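PDB 2I14: nicotinate-nucleotide pyrophosphorylase from Pyrococcus furiosus, which probably catalyses the first step of NAD(+) synthesis from nicotinate, joining the base to phosphoribosyl pyrophosphate to give nicotinate ribonucleotide. Local coordinates for residues A[45-50]-A[94-99]. Sequence-based numbering, arbitrary orientation.
Sequences LADVTT and VLQIEG
Ala-46 and Ile-97 form a hydrogen-bonded antiparallel pair, Ala-46 N giving to Ile-97 O at 2.8 Å and Ile-97 N to Ala-46 O at 3.0 Å. Val-94 N reaches Val-48 O at 2.9 Å, whereas the bond from Val-48 N to Leu-95 O is bent and weak. The strands, 163° apart in direction, come from the quinolinate phosphoribosyltransferase N-terminal domain and are neighbours in an antiparallel sheet that later parts of the chain also build, strand 307-313 flanking 43-49. Gln-96 NE2 donates to the syn lone pair of Asp-47 OD1 (2.9 Å), which lies in the amide plane. Gln-96 CG stands anti to the carbonyl carbon (chi1 -57°), beside Asp-47 OD1, and the two side chains run alongside each other, carboxylate and amide planes 36° apart. An alanine at Gln-96 would probably leave Asp-47 OD1 without this donor and its carboxylate freer to turn. On the same face, Leu-45 CD1 packs between Gln-96 CB and Glu-98 CB, 4.0 Å from each, while Glu-98 OE2 is salt-bridged to Arg-327 and hydrogen-bonded to Tyr-80. On the opposite face, Val-48 CG2 makes an apolar contact with Leu-95 CD2 (3.9 Å); helix 65-72 touches Leu-95 there, helix 108-131 Val-48.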
ATOM      1  N   LEU A  45      31.318 -35.062  -8.081  1.00 69.43           N
ATOM      2  CA  LEU A  45      31.527 -34.087  -7.027  1.00 67.05           C
ATOM      3  C   LEU A  45      30.209 -33.346  -6.872  1.00 66.11           C
ATOM      4  O   LEU A  45      29.717 -32.724  -7.818  1.00 66.65           O
ATOM      5  CB  LEU A  45      32.637 -33.104  -7.402  1.00 66.96           C
ATOM      6  CG  LEU A  45      32.957 -32.017  -6.363  1.00 65.89           C
ATOM      7  CD1 LEU A  45      33.276 -32.652  -5.029  1.00 64.26           C
ATOM      8  CD2 LEU A  45      34.121 -31.167  -6.846  1.00 63.64           C
ATOM      9  N   ALA A  46      29.624 -33.441  -5.685  1.00 64.33           N
ATOM     10  CA  ALA A  46      28.364 -32.771  -5.413  1.00 62.38           C
ATOM     11  C   ALA A  46      28.610 -31.537  -4.534  1.00 60.77           C
ATOM     12  O   ALA A  46      29.509 -31.513  -3.690  1.00 59.22           O
ATOM     13  CB  ALA A  46      27.380 -33.740  -4.741  1.00 61.65           C
ATOM     14  N   ASP A  47      27.800 -30.510  -4.769  1.00 59.45           N
ATOM     15  CA  ASP A  47      27.871 -29.243  -4.060  1.00 57.22           C
ATOM     16  C   ASP A  47      26.638 -29.051  -3.187  1.00 55.60           C
ATOM     17  O   ASP A  47      25.550 -29.550  -3.500  1.00 55.88           O
ATOM     18  CB  ASP A  47      27.902 -28.097  -5.076  1.00 60.40           C
ATOM     19  CG  ASP A  47      29.230 -27.363  -5.109  1.00 62.64           C
ATOM     20  OD1 ASP A  47      30.206 -27.890  -4.527  1.00 64.70           O
ATOM     21  OD2 ASP A  47      29.296 -26.267  -5.729  1.00 61.73           O
ATOM     22  N   VAL A  48      26.810 -28.325  -2.089  1.00 52.84           N
ATOM     23  CA  VAL A  48      25.697 -28.012  -1.211  1.00 49.41           C
ATOM     24  C   VAL A  48      25.624 -26.491  -1.112  1.00 48.46           C
ATOM     25  O   VAL A  48      26.571 -25.842  -0.653  1.00 47.93           O
ATOM     26  CB  VAL A  48      25.877 -28.617   0.175  1.00 47.03           C
ATOM     27  CG1 VAL A  48      24.796 -28.106   1.087  1.00 48.14           C
ATOM     28  CG2 VAL A  48      25.779 -30.120   0.090  1.00 47.67           C
ATOM     29  N   THR A  49      24.513 -25.926  -1.579  1.00 47.28           N
ATOM     30  CA  THR A  49      24.307 -24.468  -1.552  1.00 47.90           C
ATOM     31  C   THR A  49      22.828 -24.112  -1.373  1.00 45.43           C
ATOM     32  O   THR A  49      21.989 -24.968  -1.119  1.00 45.44           O
ATOM     33  CB  THR A  49      24.733 -23.816  -2.881  1.00 48.31           C
ATOM     34  OG1 THR A  49      23.862 -24.295  -3.910  1.00 51.33           O
ATOM     35  CG2 THR A  49      26.166 -24.182  -3.253  1.00 48.59           C
ATOM     36  N   THR A  50      22.528 -22.830  -1.490  1.00 43.99           N
ATOM     37  CA  THR A  50      21.151 -22.342  -1.426  1.00 44.63           C
ATOM     38  C   THR A  50      21.160 -21.221  -2.417  1.00 43.64           C
ATOM     39  O   THR A  50      22.185 -20.559  -2.605  1.00 42.99           O
ATOM     40  CB  THR A  50      20.725 -21.694  -0.077  1.00 44.51           C
ATOM     41  OG1 THR A  50      21.575 -20.582   0.221  1.00 44.62           O
ATOM     42  CG2 THR A  50      20.803 -22.669   1.031  1.00 46.11           C
ATOM     43  N   VAL A  94      28.857 -24.700   0.807  1.00 52.98           N
ATOM     44  CA  VAL A  94      29.243 -24.732   2.195  1.00 53.04           C
ATOM     45  C   VAL A  94      29.810 -26.104   2.536  1.00 54.93           C
ATOM     46  O   VAL A  94      30.401 -26.294   3.602  1.00 55.40           O
ATOM     47  CB  VAL A  94      28.038 -24.436   3.093  1.00 52.57           C
ATOM     48  CG1 VAL A  94      27.527 -23.030   2.830  1.00 51.57           C
ATOM     49  CG2 VAL A  94      26.950 -25.466   2.850  1.00 51.50           C
ATOM     50  N   LEU A  95      29.631 -27.057   1.622  1.00 56.58           N
ATOM     51  CA  LEU A  95      30.122 -28.427   1.807  1.00 57.07           C
ATOM     52  C   LEU A  95      30.064 -29.200   0.488  1.00 57.62           C
ATOM     53  O   LEU A  95      29.080 -29.106  -0.250  1.00 58.22           O
ATOM     54  CB  LEU A  95      29.291 -29.139   2.880  1.00 55.72           C
ATOM     55  CG  LEU A  95      29.547 -30.632   3.106  1.00 56.09           C
ATOM     56  CD1 LEU A  95      29.000 -31.055   4.466  1.00 55.14           C
ATOM     57  CD2 LEU A  95      28.901 -31.439   1.985  1.00 54.77           C
ATOM     58  N   GLN A  96      31.119 -29.957   0.195  1.00 58.18           N
ATOM     59  CA  GLN A  96      31.182 -30.743  -1.036  1.00 58.84           C
ATOM     60  C   GLN A  96      31.379 -32.218  -0.717  1.00 59.49           C
ATOM     61  O   GLN A  96      31.782 -32.573   0.390  1.00 60.87           O
ATOM     62  CB  GLN A  96      32.329 -30.249  -1.915  1.00 57.66           C
ATOM     63  CG  GLN A  96      32.233 -28.780  -2.250  1.00 60.29           C
ATOM     64  CD  GLN A  96      33.407 -28.285  -3.080  1.00 62.28           C
ATOM     65  OE1 GLN A  96      34.561 -28.355  -2.648  1.00 63.92           O
ATOM     66  NE2 GLN A  96      33.117 -27.773  -4.280  1.00 62.59           N
ATOM     67  N   ILE A  97      31.066 -33.080  -1.675  1.00 59.60           N
ATOM     68  CA  ILE A  97      31.252 -34.503  -1.477  1.00 61.05           C
ATOM     69  C   ILE A  97      31.733 -35.132  -2.765  1.00 63.99           C
ATOM     70  O   ILE A  97      31.213 -34.841  -3.847  1.00 65.40           O
ATOM     71  CB  ILE A  97      29.970 -35.209  -1.067  1.00 59.98           C
ATOM     72  CG1 ILE A  97      29.452 -34.640   0.246  1.00 59.99           C
ATOM     73  CG2 ILE A  97      30.249 -36.693  -0.893  1.00 59.32           C
ATOM     74  CD1 ILE A  97      28.212 -35.346   0.756  1.00 59.61           C
ATOM     75  N   GLU A  98      32.731 -35.998  -2.654  1.00 66.39           N
ATOM     76  CA  GLU A  98      33.266 -36.652  -3.830  1.00 68.03           C
ATOM     77  C   GLU A  98      33.181 -38.167  -3.717  1.00 68.73           C
ATOM     78  O   GLU A  98      33.445 -38.740  -2.660  1.00 67.37           O
ATOM     79  CB  GLU A  98      34.706 -36.213  -4.042  1.00 68.68           C
ATOM     80  CG  GLU A  98      35.162 -36.380  -5.460  1.00 71.91           C
ATOM     81  CD  GLU A  98      36.416 -35.593  -5.751  1.00 73.81           C
ATOM     82  OE1 GLU A  98      36.855 -35.596  -6.925  1.00 74.91           O
ATOM     83  OE2 GLU A  98      36.958 -34.973  -4.805  1.00 74.13           O
ATOM     84  N   GLY A  99      32.790 -38.809  -4.812  1.00 70.26           N
ATOM     85  CA  GLY A  99      32.680 -40.252  -4.809  1.00 72.18           C
ATOM     86  C   GLY A  99      31.631 -40.774  -5.763  1.00 73.89           C
ATOM     87  O   GLY A  99      31.087 -40.035  -6.587  1.00 73.96           O
TER